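Local coordinates for protein BlEst2 (Bacillus licheniformis, PDB 6WPX) that probably hydrolyses ester bonds as a lipase or esterase of the alpha/beta-hydrolase type, captured in its propeptide form with a C-terminal domain that has autoinhibitory effects, at residues A[59-62]-A[63-67]; A[70-73]-A[74-77]; A[141-144]-A[145-148]; A[250-254]-A[255-259]; A[262-265]-A[266-270]. All coordinates share one frame; numbering follows the deposited sequence.

Interaction 1. Residues A[59-62]-A[63-67]; sequences SSSA and WFDEN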
# COMPACT_ATOMS: atom_id res chain seq x y z
N SER A 59 9.28 -14.50 -0.54
CA SER A 59 10.38 -15.24 -1.11
C SER A 59 9.86 -15.91 -2.37
O SER A 59 8.68 -15.78 -2.69
CB SER A 59 10.87 -16.30 -0.13
OG SER A 59 9.93 -17.36 -0.04
N SER A 60 10.72 -16.69 -3.03
CA SER A 60 10.36 -17.46 -4.21
C SER A 60 9.18 -18.43 -3.94
O SER A 60 8.48 -18.81 -4.86
CB SER A 60 11.59 -18.22 -4.72
OG SER A 60 12.08 -19.10 -3.73
N SER A 61 8.93 -18.79 -2.65
CA SER A 61 7.82 -19.69 -2.30
C SER A 61 6.43 -19.12 -2.63
O SER A 61 5.47 -19.89 -2.77
CB SER A 61 7.92 -20.12 -0.83
OG SER A 61 7.69 -19.01 0.01
N ALA A 62 6.32 -17.78 -2.84
CA ALA A 62 5.08 -17.10 -3.24
C ALA A 62 4.58 -17.72 -4.56
O ALA A 62 3.38 -17.80 -4.79
CB ALA A 62 5.34 -15.62 -3.45
N TRP A 63 5.50 -18.20 -5.41
CA TRP A 63 5.16 -18.77 -6.72
C TRP A 63 4.77 -20.23 -6.64
O TRP A 63 4.29 -20.76 -7.63
CB TRP A 63 6.31 -18.55 -7.72
CG TRP A 63 6.74 -17.11 -7.79
CD1 TRP A 63 7.86 -16.56 -7.23
CD2 TRP A 63 5.97 -16.01 -8.32
NE1 TRP A 63 7.87 -15.19 -7.45
CE2 TRP A 63 6.72 -14.84 -8.11
CE3 TRP A 63 4.74 -15.93 -9.01
CZ2 TRP A 63 6.30 -13.58 -8.59
CZ3 TRP A 63 4.31 -14.68 -9.44
CH2 TRP A 63 5.07 -13.52 -9.22
N PHE A 64 4.96 -20.88 -5.47
CA PHE A 64 4.68 -22.30 -5.32
C PHE A 64 3.63 -22.62 -4.26
O PHE A 64 2.88 -23.57 -4.46
CB PHE A 64 5.98 -23.08 -5.02
CG PHE A 64 7.00 -23.02 -6.13
CD1 PHE A 64 7.87 -21.93 -6.25
CD2 PHE A 64 7.11 -24.05 -7.05
CE1 PHE A 64 8.80 -21.89 -7.28
CE2 PHE A 64 8.07 -24.01 -8.05
CZ PHE A 64 8.91 -22.93 -8.17
N ASP A 65 3.57 -21.86 -3.13
CA ASP A 65 2.60 -22.16 -2.07
C ASP A 65 1.17 -21.96 -2.56
O ASP A 65 0.78 -20.85 -2.91
CB ASP A 65 2.92 -21.41 -0.77
CG ASP A 65 4.28 -21.71 -0.17
OD1 ASP A 65 4.81 -22.83 -0.41
OD2 ASP A 65 4.80 -20.86 0.59
N GLU A 66 0.42 -23.07 -2.66
CA GLU A 66 -0.97 -23.09 -3.16
C GLU A 66 -1.00 -22.35 -4.51
O GLU A 66 -1.93 -21.59 -4.78
CB GLU A 66 -1.94 -22.48 -2.12
CG GLU A 66 -2.02 -23.32 -0.86
CD GLU A 66 -2.96 -22.84 0.22
OE1 GLU A 66 -3.87 -22.04 -0.07
OE2 GLU A 66 -2.83 -23.33 1.36
N ASN A 67 0.05 -22.55 -5.32
CA ASN A 67 0.26 -21.84 -6.58
C ASN A 67 0.91 -22.75 -7.63
O ASN A 67 1.79 -23.53 -7.29
CB ASN A 67 1.14 -20.58 -6.34
CG ASN A 67 1.04 -19.53 -7.41
OD1 ASN A 67 0.50 -19.77 -8.50
ND2 ASN A 67 1.51 -18.33 -7.12
O HOH W 1 2.00 -18.49 -2.64
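Ser61 O is gripped by two successive amides, Phe64 N at 2.9 Å and Asp65 N at 2.8 Å. The second comes in nearly along the C=O axis, while the first sits well above the carbonyl plane, which is how one oxygen serves both. One residue back, Ser60 O takes the amide of Trp63 and also lies at the edge of the Phe64 ring, in its plane, 3.5 Å from Phe64 CD1. Next round the turn is Ala62 O. Asn67 ND2 bonds Ala62 O at 3.0 Å in the carbonyl plane, on a lone pair; CG anti to the backbone N (chi1 -160°) turns the amide of Asn67 that way, and the bond also lies close to the amide plane. Water 1 donates to Ala62 O as well, at 2.6 Å, and ties it to Asp65 O. The same Asn67 ND2 bonds Ile258 O, while Asn67 OD1 takes the amides of Met69 and Gly260, holding the amide flat between two chain segments. Upstream, Ser59 OG accepts from Ser61 N in an ST turn. A short 3-10 turn followed by a type II beta turn (64-67) thus leads the chain from strand 50-53 to helix 69-75 of the alpha/beta-hydrolase domain.

Interaction 2. Residues A[70-73]-A[74-77]; sequences AEQA and WKNG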
# COMPACT_ATOMS: atom_id res chain seq x y z
N ALA A 70 4.92 -22.00 -11.68
CA ALA A 70 6.04 -22.69 -12.33
C ALA A 70 5.54 -23.68 -13.41
O ALA A 70 6.09 -23.74 -14.51
CB ALA A 70 6.88 -23.43 -11.29
N GLU A 71 4.48 -24.44 -13.08
CA GLU A 71 3.86 -25.42 -13.97
C GLU A 71 3.21 -24.69 -15.15
O GLU A 71 3.30 -25.16 -16.27
CB GLU A 71 2.82 -26.26 -13.20
CG GLU A 71 2.13 -27.33 -14.02
CD GLU A 71 1.16 -28.22 -13.25
OE1 GLU A 71 0.39 -27.69 -12.42
OE2 GLU A 71 1.14 -29.44 -13.52
N GLN A 72 2.60 -23.53 -14.90
CA GLN A 72 1.99 -22.71 -15.96
C GLN A 72 3.05 -22.28 -16.98
O GLN A 72 2.83 -22.40 -18.18
CB GLN A 72 1.31 -21.46 -15.35
CG GLN A 72 0.02 -21.79 -14.60
CD GLN A 72 -1.12 -22.17 -15.52
OE1 GLN A 72 -1.18 -21.76 -16.68
NE2 GLN A 72 -2.03 -22.97 -15.01
N ALA A 73 4.20 -21.82 -16.50
CA ALA A 73 5.32 -21.39 -17.34
C ALA A 73 5.84 -22.57 -18.16
O ALA A 73 5.92 -22.48 -19.39
CB ALA A 73 6.44 -20.79 -16.48
N TRP A 74 6.16 -23.69 -17.49
CA TRP A 74 6.66 -24.90 -18.14
C TRP A 74 5.69 -25.46 -19.18
O TRP A 74 6.11 -25.69 -20.32
CB TRP A 74 7.04 -25.96 -17.11
CG TRP A 74 7.60 -27.22 -17.72
CD1 TRP A 74 8.90 -27.45 -18.05
CD2 TRP A 74 6.87 -28.36 -18.16
NE1 TRP A 74 9.03 -28.68 -18.63
CE2 TRP A 74 7.80 -29.27 -18.71
CE3 TRP A 74 5.51 -28.72 -18.13
CZ2 TRP A 74 7.42 -30.52 -19.23
CZ3 TRP A 74 5.13 -29.94 -18.67
CH2 TRP A 74 6.08 -30.84 -19.18
N LYS A 75 4.41 -25.66 -18.81
CA LYS A 75 3.44 -26.27 -19.75
C LYS A 75 3.17 -25.40 -20.98
O LYS A 75 2.70 -25.91 -21.99
CB LYS A 75 2.14 -26.69 -19.04
CG LYS A 75 1.14 -25.58 -18.78
CD LYS A 75 -0.03 -26.17 -18.03
CE LYS A 75 -1.02 -25.16 -17.53
NZ LYS A 75 -2.12 -25.87 -16.81
N ASN A 76 3.48 -24.12 -20.90
CA ASN A 76 3.30 -23.18 -22.00
C ASN A 76 4.60 -22.94 -22.76
O ASN A 76 4.66 -22.04 -23.59
CB ASN A 76 2.64 -21.90 -21.52
CG ASN A 76 1.15 -22.07 -21.26
OD1 ASN A 76 0.37 -22.27 -22.19
ND2 ASN A 76 0.71 -22.06 -20.00
N GLY A 77 5.62 -23.76 -22.47
CA GLY A 77 6.90 -23.76 -23.18
C GLY A 77 7.91 -22.73 -22.73
O GLY A 77 8.85 -22.43 -23.47
O HOH W 2 -0.87 -25.69 -14.01
O HOH W 3 -2.03 -22.20 -19.24
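Gln72 and Lys75 run side by side off the helix, pointing the same way, with Gln72 CD 3.6 Å from Lys75 CE. The glutamine gets there by bending at chi2 (-72°), which brings its amide alongside the end of the lysine chain. Lys75 is straight beyond CG, and its methylenes start against Glu71 O, with Lys75 CG 3.3 Å from that oxygen. Gln72 NE2 and Lys75 NZ are both donors and find separate partners: Gln72 NE2 bonds Asp68 OD2, whereas Lys75 NZ donates a hydrogen bond to water 2, which in turn donates to Glu71 OE1. Glu71 OE1 and Lys75 NZ are 5.4 Å apart and meet through that water. On the other side of Gln72, its OE1 accepts a hydrogen bond from water 3, itself held by Asn76 ND2. Asn76 ND2 also bonds Gln72 O at 2.8 Å as the helix runs out, and Gly77, with positive phi, completes a Schellman motif. Trp74 rests its CB 3.5 Å from Ala70 O and sends its indole away from the turn to bond Pro39 O. Helix 69-75 is the crossover between strands 50-53 and 80-83, and Phe264 of helix 260-267 packs on its Gln72 and Ala73.

Interaction 3. Residues A[141-144]-A[145-148]; sequences VITL and GTPH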
# COMPACT_ATOMS: atom_id res chain seq x y z
N VAL A 141 9.81 -6.28 -18.66
CA VAL A 141 9.31 -6.40 -17.30
C VAL A 141 7.78 -6.31 -17.29
O VAL A 141 7.20 -5.36 -17.82
CB VAL A 141 9.94 -5.33 -16.38
CG1 VAL A 141 9.47 -5.48 -14.93
CG2 VAL A 141 11.47 -5.38 -16.45
N ILE A 142 7.15 -7.28 -16.62
CA ILE A 142 5.73 -7.31 -16.35
C ILE A 142 5.58 -7.22 -14.82
O ILE A 142 6.13 -8.03 -14.09
CB ILE A 142 5.06 -8.56 -16.95
CG1 ILE A 142 5.27 -8.61 -18.48
CG2 ILE A 142 3.56 -8.65 -16.52
CD1 ILE A 142 5.24 -9.98 -19.04
N THR A 143 4.87 -6.21 -14.34
CA THR A 143 4.66 -6.04 -12.91
C THR A 143 3.21 -6.39 -12.58
O THR A 143 2.31 -6.01 -13.31
CB THR A 143 5.08 -4.66 -12.42
OG1 THR A 143 4.13 -3.67 -12.81
CG2 THR A 143 6.51 -4.28 -12.84
N LEU A 144 3.01 -7.12 -11.47
CA LEU A 144 1.70 -7.56 -10.99
C LEU A 144 1.44 -6.89 -9.64
O LEU A 144 2.12 -7.20 -8.66
CB LEU A 144 1.69 -9.10 -10.81
CG LEU A 144 2.23 -9.98 -11.98
CD1 LEU A 144 2.19 -11.47 -11.62
CD2 LEU A 144 1.46 -9.73 -13.26
N GLY A 145 0.46 -6.00 -9.61
CA GLY A 145 0.08 -5.28 -8.39
C GLY A 145 1.23 -4.58 -7.71
O GLY A 145 1.36 -4.64 -6.49
N THR A 146 2.10 -3.96 -8.51
CA THR A 146 3.27 -3.28 -7.96
C THR A 146 2.91 -1.86 -7.58
O THR A 146 2.48 -1.11 -8.45
CB THR A 146 4.45 -3.29 -8.96
OG1 THR A 146 4.90 -4.64 -9.13
CG2 THR A 146 5.62 -2.39 -8.48
N PRO A 147 3.16 -1.44 -6.32
CA PRO A 147 2.90 -0.03 -5.98
C PRO A 147 4.01 0.89 -6.51
O PRO A 147 4.80 1.43 -5.73
CB PRO A 147 2.83 -0.05 -4.45
CG PRO A 147 3.74 -1.19 -4.04
CD PRO A 147 3.71 -2.19 -5.18
N HIS A 148 4.04 1.10 -7.85
CA HIS A 148 5.03 2.00 -8.47
C HIS A 148 4.93 3.43 -7.91
O HIS A 148 5.93 4.14 -7.93
CB HIS A 148 4.87 2.03 -9.99
CG HIS A 148 5.22 0.72 -10.65
ND1 HIS A 148 6.52 0.26 -10.70
CD2 HIS A 148 4.41 -0.17 -11.26
CE1 HIS A 148 6.47 -0.87 -11.38
NE2 HIS A 148 5.21 -1.18 -11.73
O HOH W 4 1.61 -3.34 -11.49
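Thr143 OG1 and His148 NE2 meet 2.9 Å apart, just where strand 138-144 of the alpha/beta-hydrolase sheet gives way to the loop that leads to helix 152-157. The two side chains come from opposite directions, and the hydroxyl sits at the edge of the imidazole, in its plane; either partner could be the donor. Thr143 holds OG1 between its backbone N and carbonyl carbon (chi1 75°), which leaves CG2 on the other branch to lie 3.5 Å from His148 NE2. This is the tight part of the contact. Thr146 adds to it from one face of the imidazole: its CG2 lies 3.3 Å from the ring plane, over the centre, and its OG1 lies 3.3 Å from Thr143 CB. That hydroxyl is itself committed to Ser119 O, so it ties the loop to the end of strand 113-118. The backbone returns toward the strand through Gly145, which has positive phi, and through an inverse gamma turn centred on Pro147, closed by His148 N to Thr146 O at 2.8 Å. The looser side is the other side of Thr143 OG1, where the link to the Thr146 amide runs through water rather than by a direct bond. Leu144 turns its side chain away toward Leu205 and Val116, and one water bridges strand and loop. Water 4 bonds Thr143 OG1 at 2.9 Å and accepts from Thr146 N at 3.1 Å.

Interaction 4. Residues A[250-254]-A[255-259]; sequences GKWDH and FSIIK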
# COMPACT_ATOMS: atom_id res chain seq x y z
N GLY A 250 -7.80 -6.13 -13.88
CA GLY A 250 -8.45 -7.44 -13.88
C GLY A 250 -9.14 -7.68 -12.56
O GLY A 250 -8.83 -7.00 -11.57
N LYS A 251 -9.98 -8.71 -12.49
CA LYS A 251 -10.73 -9.00 -11.26
C LYS A 251 -9.91 -9.89 -10.34
O LYS A 251 -10.23 -11.06 -10.10
CB LYS A 251 -12.12 -9.56 -11.59
CG LYS A 251 -12.93 -8.61 -12.47
CD LYS A 251 -14.32 -9.14 -12.69
CE LYS A 251 -15.12 -8.27 -13.63
NZ LYS A 251 -15.49 -6.97 -13.00
N TRP A 252 -8.79 -9.33 -9.88
CA TRP A 252 -7.87 -10.00 -8.97
C TRP A 252 -7.71 -9.16 -7.73
O TRP A 252 -7.81 -7.94 -7.78
CB TRP A 252 -6.48 -10.20 -9.63
CG TRP A 252 -6.54 -10.70 -11.04
CD1 TRP A 252 -7.10 -11.86 -11.48
CD2 TRP A 252 -6.07 -10.02 -12.21
NE1 TRP A 252 -7.02 -11.95 -12.86
CE2 TRP A 252 -6.40 -10.82 -13.33
CE3 TRP A 252 -5.40 -8.79 -12.43
CZ2 TRP A 252 -6.07 -10.44 -14.64
CZ3 TRP A 252 -5.06 -8.44 -13.72
CH2 TRP A 252 -5.41 -9.24 -14.81
N ASP A 253 -7.44 -9.83 -6.61
CA ASP A 253 -7.09 -9.13 -5.40
C ASP A 253 -5.58 -9.30 -5.31
O ASP A 253 -4.99 -10.00 -6.16
CB ASP A 253 -7.87 -9.65 -4.16
CG ASP A 253 -7.69 -11.11 -3.81
OD1 ASP A 253 -6.55 -11.58 -3.79
OD2 ASP A 253 -8.69 -11.76 -3.46
N HIS A 254 -4.96 -8.70 -4.30
CA HIS A 254 -3.51 -8.77 -4.16
C HIS A 254 -2.96 -10.19 -4.02
O HIS A 254 -1.82 -10.41 -4.40
CB HIS A 254 -3.02 -7.88 -3.01
CG HIS A 254 -1.62 -7.41 -3.20
ND1 HIS A 254 -1.25 -6.62 -4.30
CD2 HIS A 254 -0.54 -7.63 -2.43
CE1 HIS A 254 0.04 -6.40 -4.15
NE2 HIS A 254 0.51 -7.01 -3.06
N PHE A 255 -3.74 -11.14 -3.49
CA PHE A 255 -3.27 -12.52 -3.37
C PHE A 255 -3.53 -13.31 -4.65
O PHE A 255 -2.66 -14.05 -5.07
CB PHE A 255 -3.90 -13.25 -2.16
CG PHE A 255 -3.69 -12.61 -0.81
CD1 PHE A 255 -2.52 -11.92 -0.52
CD2 PHE A 255 -4.63 -12.75 0.19
CE1 PHE A 255 -2.32 -11.34 0.73
CE2 PHE A 255 -4.42 -12.19 1.46
CZ PHE A 255 -3.27 -11.49 1.71
N SER A 256 -4.71 -13.16 -5.25
CA SER A 256 -5.05 -13.94 -6.43
C SER A 256 -4.27 -13.56 -7.73
O SER A 256 -4.19 -14.36 -8.66
CB SER A 256 -6.56 -13.90 -6.68
OG SER A 256 -6.94 -12.67 -7.26
N ILE A 257 -3.74 -12.33 -7.79
CA ILE A 257 -3.02 -11.81 -8.96
C ILE A 257 -1.74 -12.62 -9.30
O ILE A 257 -1.25 -12.53 -10.42
CB ILE A 257 -2.75 -10.29 -8.84
CG1 ILE A 257 -2.54 -9.64 -10.23
CG2 ILE A 257 -1.57 -9.99 -7.86
CD1 ILE A 257 -2.43 -8.09 -10.21
N ILE A 258 -1.23 -13.39 -8.35
CA ILE A 258 -0.03 -14.22 -8.61
C ILE A 258 -0.35 -15.67 -8.84
O ILE A 258 0.57 -16.46 -9.04
CB ILE A 258 1.10 -14.06 -7.57
CG1 ILE A 258 0.64 -14.43 -6.15
CG2 ILE A 258 1.67 -12.66 -7.68
CD1 ILE A 258 1.82 -14.80 -5.19
N LYS A 259 -1.64 -16.05 -8.73
CA LYS A 259 -2.04 -17.46 -8.95
C LYS A 259 -1.86 -17.78 -10.43
O LYS A 259 -2.49 -17.15 -11.28
CB LYS A 259 -3.49 -17.72 -8.49
CG LYS A 259 -3.74 -17.49 -6.99
CD LYS A 259 -2.95 -18.45 -6.08
CE LYS A 259 -3.33 -18.31 -4.62
NZ LYS A 259 -2.40 -19.08 -3.73
O HOH W 5 -9.29 -13.10 -8.51
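Trp252 and Ile257 cross at about a right angle: the isoleucine lays CG1 3.7 Å from Trp252 CE3, with its CD1 close to the same carbon. Ile257 has CG1 anti to its backbone N (chi1 -157°), which swings that branch across to the indole and leaves CG2 beside His254 O. Gly250 CA lies over one face of the indole, toward its rim. Beside this apolar crossing, Asp253 and Ser256 exchange bonds. Asp253 OD1 accepts from Ser256 N at 2.8 Å, from above the carboxylate plane, and from Phe255 N at 2.9 Å, on the anti side and closer to the plane, the latter closing an Asx turn. In return Ser256 OG accepts from Asp253 N at 3.0 Å and, through water 5, reaches Lys251 O. The main chain adds Ile257 N to Asp253 O at 3.1 Å. These reciprocal bonds, two of them on the one oxygen OD1, hold the chain as it enters the 3-10 turn 256-258. His254, in the middle of this bend, points its ring the other way: ND1 bonds Asp231, and the ring stacks on Tyr118 and touches Ser119. That serine, aspartate and histidine grouping is consistent with the catalytic triad of an alpha/beta-hydrolase.

Interaction 5. Residues A[262-265]-A[266-270]; sequences LTFP and VFMPL
Phe264 and Phe267 meet one turn apart with their side chains at about a right angle, CD2 of Phe264 lying 3.5 Å from CE1 of Phe267. The rings are oblique, planes 67° apart and centroids 5.2 Å apart. Their first torsions differ. Phe264 carries CG anti to its backbone N, and its ring meets Phe267 through CD2 and Met268 through CE1. Phe267 instead tucks CG between its backbone N and carbonyl carbon (chi1 62°), a conformation that turns the ring back over the preceding turn. Phe264 CA sits over one face of Phe267, 3.9 Å from its ring centroid, in a CH-pi contact. Separately, Thr263 O approaches the ring obliquely, 3.2 Å from Phe267 CD2. Met268 runs out straight through chi2, then bends at chi3 (66°), bringing SD 3.8 Å from Phe264 CE1 in an oblique Met-aromatic contact. Val266 uses its CG2 branch, 3.4 Å from Leu262 O. Along the backbone, Phe267 N bonds Thr263 O at 2.9 Å, whereas the bonds from Val266 N to Thr263 O and Met268 N to Phe264 O are weak. The helix is kinked at Pro265, whose nitrogen has no hydrogen to give to the turn before. Thr263 OG1 bonds Ile257 O, securing the helix to the loop before it. Phe267 faces Ile142 and Leu144 while Phe264 touches Met69 of helix 69-75, so helix 260-267 packs against both the central sheet and that helix, as in the layered alpha/beta-hydrolase fold.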
# COMPACT_ATOMS: atom_id res chain seq x y z
N LEU A 262 -4.73 -18.27 -12.87
CA LEU A 262 -5.51 -17.07 -13.09
C LEU A 262 -4.79 -16.06 -14.00
O LEU A 262 -5.41 -15.55 -14.92
CB LEU A 262 -5.89 -16.40 -11.75
CG LEU A 262 -6.80 -17.20 -10.76
CD1 LEU A 262 -7.11 -16.37 -9.51
CD2 LEU A 262 -8.13 -17.62 -11.42
N THR A 263 -3.52 -15.75 -13.73
CA THR A 263 -2.87 -14.66 -14.45
C THR A 263 -1.80 -15.06 -15.46
O THR A 263 -1.57 -14.27 -16.37
CB THR A 263 -2.31 -13.61 -13.50
OG1 THR A 263 -1.41 -14.25 -12.59
CG2 THR A 263 -3.43 -12.87 -12.75
N PHE A 264 -1.18 -16.26 -15.35
CA PHE A 264 -0.22 -16.62 -16.39
C PHE A 264 -0.87 -16.55 -17.79
O PHE A 264 -0.26 -15.93 -18.67
CB PHE A 264 0.43 -18.01 -16.19
CG PHE A 264 1.54 -18.25 -17.18
CD1 PHE A 264 1.26 -18.77 -18.45
CD2 PHE A 264 2.86 -17.92 -16.87
CE1 PHE A 264 2.27 -18.91 -19.41
CE2 PHE A 264 3.87 -18.07 -17.83
CZ PHE A 264 3.57 -18.57 -19.09
N PRO A 265 -2.08 -17.12 -18.06
CA PRO A 265 -2.65 -17.01 -19.41
C PRO A 265 -2.90 -15.55 -19.82
O PRO A 265 -2.84 -15.22 -21.02
CB PRO A 265 -3.97 -17.78 -19.30
CG PRO A 265 -3.86 -18.61 -18.11
CD PRO A 265 -3.00 -17.88 -17.17
N VAL A 266 -3.15 -14.65 -18.81
CA VAL A 266 -3.43 -13.24 -19.03
C VAL A 266 -2.15 -12.49 -19.44
O VAL A 266 -2.18 -11.76 -20.42
CB VAL A 266 -4.15 -12.55 -17.83
CG1 VAL A 266 -4.40 -11.06 -18.13
CG2 VAL A 266 -5.46 -13.27 -17.50
N PHE A 267 -1.04 -12.68 -18.73
CA PHE A 267 0.18 -11.98 -19.15
C PHE A 267 0.97 -12.76 -20.20
O PHE A 267 1.91 -12.21 -20.73
CB PHE A 267 1.06 -11.55 -17.95
CG PHE A 267 1.62 -12.63 -17.07
CD1 PHE A 267 2.67 -13.44 -17.50
CD2 PHE A 267 1.17 -12.78 -15.75
CE1 PHE A 267 3.21 -14.43 -16.67
CE2 PHE A 267 1.71 -13.77 -14.92
CZ PHE A 267 2.73 -14.58 -15.39
N MET A 268 0.59 -14.01 -20.53
CA MET A 268 1.30 -14.80 -21.57
C MET A 268 1.45 -14.02 -22.90
O MET A 268 2.58 -13.95 -23.39
CB MET A 268 0.73 -16.18 -21.77
CG MET A 268 1.57 -17.03 -22.75
SD MET A 268 0.93 -18.68 -23.01
CE MET A 268 -0.63 -18.32 -23.86
N PRO A 269 0.41 -13.36 -23.46
CA PRO A 269 0.64 -12.54 -24.67
C PRO A 269 1.61 -11.38 -24.40
O PRO A 269 2.34 -10.98 -25.30
CB PRO A 269 -0.75 -11.98 -25.03
CG PRO A 269 -1.56 -12.19 -23.85
CD PRO A 269 -1.02 -13.32 -23.06
N LEU A 270 1.64 -10.86 -23.17
CA LEU A 270 2.52 -9.75 -22.77
C LEU A 270 3.98 -10.18 -22.70
O LEU A 270 4.86 -9.33 -22.67
CB LEU A 270 2.07 -9.11 -21.42
CG LEU A 270 0.61 -8.69 -21.30
CD1 LEU A 270 0.39 -7.87 -20.05
CD2 LEU A 270 0.11 -7.92 -22.52

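All five contacts lie in the alpha/beta-hydrolase part of the chain and follow one another in sequence. Interactions 1 and 2, centres 15 Å apart, belong to the link from strand 50-53 to strand 80-83; interaction 3 ends strand 138-144 of the same sheet, while interactions 4 and 5 span the loop and helix that follow strand 245-246. Interaction 5 sits between interactions 2 and 3, touching both, with centres 11 and 14 Å away. Interaction 4 touches interactions 1, 3 and 5, with centres 12 to 14 Å away. The late residues 250-270 thus join the loop and helix after strand 50-53 to the end of strand 138-144; the probable active-site histidine lies in interaction 4.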